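Local coordinates for protein alpha-L-rhamnosidase (PDB 6GSZ) that probably hydrolyses terminal non-reducing alpha-L-rhamnose residues from alpha-L-rhamnosides, at residues P173-S177 and F455-T459; Q179-N185 and R300-D305. One frame throughout, in Å; residues are numbered along the deposited sequence.

Contact 1: P173-S177 and F455-T459; sequences PGWQS and FSIPT. With EDO (1,2-ethanediol), chain B.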
loop_
_atom_site.group_PDB
_atom_site.type_symbol
_atom_site.label_atom_id
_atom_site.label_comp_id
_atom_site.label_asym_id
_atom_site.label_seq_id
_atom_site.Cartn_x
_atom_site.Cartn_y
_atom_site.Cartn_z
ATOM N N PRO A 173 -1.738 9.646 12.787
ATOM C CA PRO A 173 -0.549 8.971 12.244
ATOM C C PRO A 173 -0.792 7.686 11.472
ATOM O O PRO A 173 0.185 7.026 11.097
ATOM C CB PRO A 173 0.220 8.664 13.554
ATOM C CG PRO A 173 -0.885 8.289 14.523
ATOM C CD PRO A 173 -1.930 9.319 14.198
ATOM N N GLY A 174 -2.043 7.357 11.165
ATOM C CA GLY A 174 -2.339 6.137 10.433
ATOM C C GLY A 174 -2.657 5.001 11.401
ATOM O O GLY A 174 -2.820 5.247 12.624
ATOM N N TRP A 175 -2.794 3.791 10.880
ATOM C CA TRP A 175 -3.216 2.638 11.636
ATOM C C TRP A 175 -2.061 1.654 11.854
ATOM O O TRP A 175 -1.682 0.927 10.916
ATOM C CB TRP A 175 -4.412 1.936 10.994
ATOM C CG TRP A 175 -5.044 0.917 11.885
ATOM C CD1 TRP A 175 -4.764 0.665 13.198
ATOM C CD2 TRP A 175 -6.089 0.002 11.521
ATOM N NE1 TRP A 175 -5.588 -0.317 13.689
ATOM C CE2 TRP A 175 -6.405 -0.748 12.680
ATOM C CE3 TRP A 175 -6.794 -0.238 10.340
ATOM C CZ2 TRP A 175 -7.414 -1.700 12.690
ATOM C CZ3 TRP A 175 -7.773 -1.203 10.337
ATOM C CH2 TRP A 175 -8.097 -1.902 11.511
ATOM N N GLN A 176 -1.473 1.660 13.053
ATOM C CA GLN A 176 -0.482 0.670 13.491
ATOM C C GLN A 176 -1.182 -0.297 14.460
ATOM O O GLN A 176 -2.241 0.032 15.018
ATOM C CB GLN A 176 0.739 1.335 14.142
ATOM C CG GLN A 176 1.485 2.268 13.179
ATOM C CD GLN A 176 0.944 3.687 13.153
ATOM O OE1 GLN A 176 0.767 4.315 14.223
ATOM N NE2 GLN A 176 0.695 4.266 11.977
ATOM N N SER A 177 -0.504 -1.388 14.789
ATOM C CA SER A 177 -0.859 -2.257 15.891
ATOM C C SER A 177 -0.379 -1.499 17.135
ATOM O O SER A 177 0.656 -1.799 17.709
ATOM C CB SER A 177 -0.226 -3.624 15.761
ATOM O OG SER A 177 -0.752 -4.313 14.629
ATOM N N PHE A 455 -3.690 2.532 2.079
ATOM C CA PHE A 455 -4.174 3.678 2.895
ATOM C C PHE A 455 -3.726 3.425 4.329
ATOM O O PHE A 455 -4.541 2.907 5.115
ATOM C CB PHE A 455 -5.696 3.764 2.803
ATOM C CG PHE A 455 -6.312 5.092 3.179
ATOM C CD1 PHE A 455 -6.449 5.481 4.518
ATOM C CD2 PHE A 455 -6.735 5.983 2.203
ATOM C CE1 PHE A 455 -7.005 6.694 4.851
ATOM C CE2 PHE A 455 -7.303 7.197 2.556
ATOM C CZ PHE A 455 -7.431 7.557 3.864
ATOM N N SER A 456 -2.441 3.689 4.618
ATOM C CA SER A 456 -1.699 3.410 5.906
ATOM C C SER A 456 -1.312 1.912 5.972
ATOM O O SER A 456 -0.167 1.609 6.250
ATOM C CB SER A 456 -2.429 3.932 7.187
ATOM O OG SER A 456 -1.590 3.799 8.276
ATOM N N ILE A 457 -2.306 1.034 5.769
ATOM C CA ILE A 457 -2.170 -0.431 5.730
ATOM C C ILE A 457 -2.755 -0.906 4.390
ATOM O O ILE A 457 -3.516 -0.176 3.750
ATOM C CB ILE A 457 -2.888 -1.084 6.925
ATOM C CG1 ILE A 457 -4.397 -0.832 6.866
ATOM C CG2 ILE A 457 -2.288 -0.638 8.239
ATOM C CD1 ILE A 457 -5.215 -1.830 7.663
ATOM N N PRO A 458 -2.407 -2.118 3.912
ATOM C CA PRO A 458 -2.991 -2.657 2.699
ATOM C C PRO A 458 -4.364 -3.245 3.014
ATOM O O PRO A 458 -4.469 -4.317 3.613
ATOM C CB PRO A 458 -1.974 -3.716 2.259
ATOM C CG PRO A 458 -1.341 -4.175 3.573
ATOM C CD PRO A 458 -1.457 -3.022 4.541
ATOM N N THR A 459 -5.375 -2.516 2.596
ATOM C CA THR A 459 -6.753 -2.856 2.940
ATOM C C THR A 459 -7.396 -3.766 1.888
ATOM O O THR A 459 -7.021 -3.737 0.718
ATOM C CB THR A 459 -7.664 -1.634 3.119
ATOM O OG1 THR A 459 -7.683 -0.829 1.946
ATOM C CG2 THR A 459 -7.255 -0.741 4.265
HETATM C C1 EDO B . 3.308 3.015 6.318
HETATM O O1 EDO B . 1.893 3.336 6.574
HETATM C C2 EDO B . 4.098 4.148 5.653
HETATM O O2 EDO B . 4.126 4.071 4.166
HETATM O O HOH W 1 0.786 2.617 9.459
#

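Contact 2: Q179-N185 and R300-D305; sequences QYRHEYN and RLASPD. With NAG (2-acetamido-2-deoxy-beta-D-glucopyranose), chain C.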
loop_
_atom_site.group_PDB
_atom_site.type_symbol
_atom_site.label_atom_id
_atom_site.label_comp_id
_atom_site.label_asym_id
_atom_site.label_seq_id
_atom_site.Cartn_x
_atom_site.Cartn_y
_atom_site.Cartn_z
ATOM N N GLN A 179 -0.782 -1.149 20.299
ATOM C CA GLN A 179 -0.302 -1.648 21.608
ATOM C C GLN A 179 1.162 -2.103 21.556
ATOM O O GLN A 179 1.767 -2.318 22.620
ATOM C CB GLN A 179 -1.190 -2.750 22.185
ATOM C CG GLN A 179 -1.114 -4.129 21.545
ATOM C CD GLN A 179 -1.979 -4.341 20.336
ATOM O OE1 GLN A 179 -2.076 -3.489 19.409
ATOM N NE2 GLN A 179 -2.622 -5.508 20.346
ATOM N N TYR A 180 1.681 -2.351 20.342
ATOM C CA TYR A 180 3.071 -2.745 20.112
ATOM C C TYR A 180 3.902 -1.601 19.526
ATOM O O TYR A 180 5.050 -1.412 19.927
ATOM C CB TYR A 180 3.130 -3.948 19.178
ATOM C CG TYR A 180 2.394 -5.147 19.689
ATOM C CD1 TYR A 180 2.828 -5.785 20.837
ATOM C CD2 TYR A 180 1.276 -5.646 19.039
ATOM C CE1 TYR A 180 2.174 -6.894 21.320
ATOM C CE2 TYR A 180 0.581 -6.730 19.556
ATOM C CZ TYR A 180 1.059 -7.377 20.670
ATOM O OH TYR A 180 0.420 -8.443 21.224
ATOM N N ARG A 181 3.326 -0.866 18.587
ATOM C CA ARG A 181 4.080 0.120 17.791
ATOM C C ARG A 181 3.112 1.247 17.465
ATOM O O ARG A 181 2.013 0.977 16.984
ATOM C CB ARG A 181 4.639 -0.534 16.526
ATOM C CG ARG A 181 5.542 0.365 15.689
ATOM C CD ARG A 181 6.076 -0.351 14.472
ATOM N NE ARG A 181 5.008 -0.600 13.510
ATOM C CZ ARG A 181 4.582 0.234 12.538
ATOM N NH1 ARG A 181 5.314 1.306 12.178
ATOM N NH2 ARG A 181 3.414 -0.052 11.933
ATOM N N HIS A 182 3.554 2.468 17.755
ATOM C CA HIS A 182 2.671 3.621 17.560
ATOM C C HIS A 182 3.494 4.721 16.897
ATOM O O HIS A 182 4.473 5.203 17.474
ATOM C CB HIS A 182 2.087 4.048 18.896
ATOM C CG HIS A 182 0.981 5.050 18.880
ATOM N ND1 HIS A 182 -0.091 4.950 19.747
ATOM C CD2 HIS A 182 0.786 6.140 18.113
ATOM C CE1 HIS A 182 -0.909 5.955 19.490
ATOM N NE2 HIS A 182 -0.387 6.732 18.539
ATOM N N GLU A 183 3.143 5.042 15.641
ATOM C CA GLU A 183 3.992 5.983 14.891
ATOM C C GLU A 183 3.761 7.405 15.378
ATOM O O GLU A 183 2.629 7.764 15.815
ATOM C CB GLU A 183 3.771 5.951 13.374
ATOM C CG GLU A 183 4.406 4.723 12.733
ATOM C CD GLU A 183 4.141 4.561 11.258
ATOM O OE1 GLU A 183 3.756 5.545 10.590
ATOM O OE2 GLU A 183 4.396 3.437 10.732
ATOM N N TYR A 184 4.823 8.208 15.373
ATOM C CA TYR A 184 4.728 9.639 15.597
ATOM C C TYR A 184 5.405 10.345 14.429
ATOM O O TYR A 184 6.276 9.756 13.737
ATOM C CB TYR A 184 5.358 10.119 16.919
ATOM C CG TYR A 184 6.861 10.056 16.878
ATOM C CD1 TYR A 184 7.544 8.890 17.155
ATOM C CD2 TYR A 184 7.583 11.190 16.596
ATOM C CE1 TYR A 184 8.927 8.840 17.014
ATOM C CE2 TYR A 184 8.960 11.154 16.467
ATOM C CZ TYR A 184 9.633 9.978 16.697
ATOM O OH TYR A 184 10.999 9.990 16.568
ATOM N N ASN A 185 5.014 11.569 14.151
ATOM C CA ASN A 185 5.466 12.345 13.017
ATOM C C ASN A 185 6.361 13.502 13.427
ATOM O O ASN A 185 6.218 14.037 14.524
ATOM C CB ASN A 185 4.324 12.795 12.124
ATOM C CG ASN A 185 3.439 11.629 11.745
ATOM O OD1 ASN A 185 2.221 11.619 12.020
ATOM N ND2 ASN A 185 4.040 10.602 11.160
ATOM N N ARG A 300 6.596 2.351 22.892
ATOM C CA ARG A 300 5.968 1.902 21.644
ATOM C C ARG A 300 6.161 2.912 20.508
ATOM O O ARG A 300 5.822 2.579 19.349
ATOM C CB ARG A 300 4.477 1.611 21.803
ATOM C CG ARG A 300 4.019 1.241 23.197
ATOM C CD ARG A 300 2.532 1.512 23.350
ATOM N NE ARG A 300 1.871 0.498 24.171
ATOM C CZ ARG A 300 0.658 0.600 24.671
ATOM N NH1 ARG A 300 -0.111 1.630 24.342
ATOM N NH2 ARG A 300 0.189 -0.303 25.523
ATOM N N LEU A 301 6.650 4.118 20.824
ATOM C CA LEU A 301 6.705 5.159 19.807
ATOM C C LEU A 301 7.780 4.843 18.752
ATOM O O LEU A 301 8.894 4.472 19.119
ATOM C CB LEU A 301 6.915 6.533 20.447
ATOM C CG LEU A 301 5.748 7.020 21.300
ATOM C CD1 LEU A 301 6.175 8.159 22.180
ATOM C CD2 LEU A 301 4.546 7.378 20.460
ATOM N N ALA A 302 7.398 5.013 17.478
ATOM C CA ALA A 302 8.281 4.678 16.377
ATOM C C ALA A 302 8.166 5.733 15.274
ATOM O O ALA A 302 7.093 6.253 14.976
ATOM C CB ALA A 302 7.924 3.328 15.795
ATOM N N SER A 303 9.284 5.950 14.556
ATOM C CA SER A 303 9.272 6.698 13.316
ATOM C C SER A 303 8.613 5.847 12.229
ATOM O O SER A 303 8.795 4.627 12.204
ATOM C CB SER A 303 10.691 7.015 12.889
ATOM O OG SER A 303 11.318 7.849 13.850
ATOM N N PRO A 304 7.906 6.451 11.275
ATOM C CA PRO A 304 7.456 5.736 10.081
ATOM C C PRO A 304 8.623 5.144 9.292
ATOM O O PRO A 304 9.680 5.789 9.200
ATOM C CB PRO A 304 6.748 6.790 9.260
ATOM C CG PRO A 304 6.327 7.836 10.250
ATOM C CD PRO A 304 7.438 7.849 11.272
ATOM N N ASP A 305 8.373 3.991 8.669
ATOM C CA ASP A 305 9.295 3.413 7.699
ATOM C C ASP A 305 8.976 3.888 6.299
ATOM O O ASP A 305 9.864 3.776 5.416
ATOM C CB ASP A 305 9.252 1.903 7.782
ATOM C CG ASP A 305 9.667 1.378 9.141
ATOM O OD1 ASP A 305 10.824 1.617 9.530
ATOM O OD2 ASP A 305 8.808 0.797 9.857
HETATM C C1 NAG C . -2.417 -11.010 23.660
HETATM C C2 NAG C . -2.899 -9.579 23.947
HETATM C C3 NAG C . -3.906 -9.571 25.072
HETATM C C4 NAG C . -5.059 -10.505 24.797
HETATM C C5 NAG C . -4.492 -11.893 24.495
HETATM C C6 NAG C . -5.606 -12.833 24.057
HETATM C C7 NAG C . -1.567 -7.536 23.611
HETATM C C8 NAG C . -0.352 -6.777 24.083
HETATM N N2 NAG C . -1.810 -8.700 24.270
HETATM O O3 NAG C . -4.392 -8.246 25.235
HETATM O O4 NAG C . -5.849 -10.528 25.981
HETATM O O5 NAG C . -3.586 -11.775 23.384
HETATM O O6 NAG C . -6.403 -12.219 22.991
HETATM O O7 NAG C . -2.279 -7.145 22.674
HETATM O O HOH W 2 1.053 -3.596 24.999
HETATM O O HOH W 3 8.163 1.876 12.295
HETATM O O HOH W 4 -0.337 2.935 21.658
HETATM O O HOH W 5 5.583 3.641 8.221
HETATM O O HOH W 6 12.233 7.651 16.415
#

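Contact 1: P173-S177 and F455-T459
Loop-to-loop docking between domains can pair one direct hydrogen bond with apolar cover, as here, where a loop of the beta-rich N-terminal rhamnosidase domain meets the loop after helix 437-453 of the six-hairpin glycosidase domain: a serine supplies the bond, W175 and I457 the cover. F455-T459 opens with a classic gamma turn centred on S456 (phi 78°), closed by I457 N to F455 O (3.0 Å), with F455 N to I457 O (3.2 Å) in return. S456 directs its side chain across the interface, where OG accepts a hydrogen bond from W175 N at 2.9 Å. G174 suits this approach, since a CB there would clash with S456 OG. A water lies 2.9 Å from S456 OG and 3.0 Å from Q176 NE2, while a 1,2-ethanediol, probably from the crystallisation liquor, donates from O1 to S456 O at 2.7 Å. I457 follows and, whereas P458 beyond it packs on helix 488-503, stays with the first loop, its CD1 lying 3.5 Å from W175 CE3.

Contact 2: Q179-N185 and R300-D305
Three backbone hydrogen bonds hold a short parallel beta pairing, in which 301-302 forms an edge strand of a mixed sheet in the alpha-L-rhamnosidase N-terminal domain, beside strand 182-188: H182 N to R300 O (2.8 Å), A302 N to H182 O (2.9 Å) and Y184 N to A302 O (3.0 Å). The segment 179-185 thus donates and accepts alternately, as parallel strands do. On the face carrying E183 and A302, R181 NH1 forms a salt bridge with E183 OE2 at 2.7 Å, and R181 also pairs with D497 of helix 488-503. D305, salt-bridged to K496 of that helix, joins the cluster through water: one molecule links R181 NH1 (2.9 Å) with D305 OD2 (2.7 Å), another E183 OE2 with D305 N (both 2.8 Å). On the other face, a water lies between H182 ND1 (2.8 Å) and R300 NH1 (3.0 Å), while H182 NE2 hydrogen-bonds A153 O of strand 144-154. Farther out, Q179 NE2 donates to O7 of a glycan N-acetylglucosamine at 2.9 Å. Packing finishes the contact: R300 lays its guanidinium over the backbone of Q179, R181 CG meets A302 CB at 3.8 Å, and Y184 CD1 rests 4.1 Å from L301 CB.

How the contacts relate
Long and short closures can share one piece of chain. From the N terminus, 173-177 comes first, in the loop leading to strand 182-188, and 179-185 follows almost at once. Contact 2 closes the shorter loop, with 114 residues between 185 and 300, within the N-terminal rhamnosidase domain. Contact 1 closes only at 455-459, after the chain has entered the six-hairpin domain, so its loop encloses contact 2 entirely. One therefore completes a sheet edge, the other joins two domains. Their centres lie 11 Å apart, and they touch directly: Q176 OE1 and E183 N, 2.9 Å apart, probably form a hydrogen bond, and P173 CB packs 3.4 Å from E183 O.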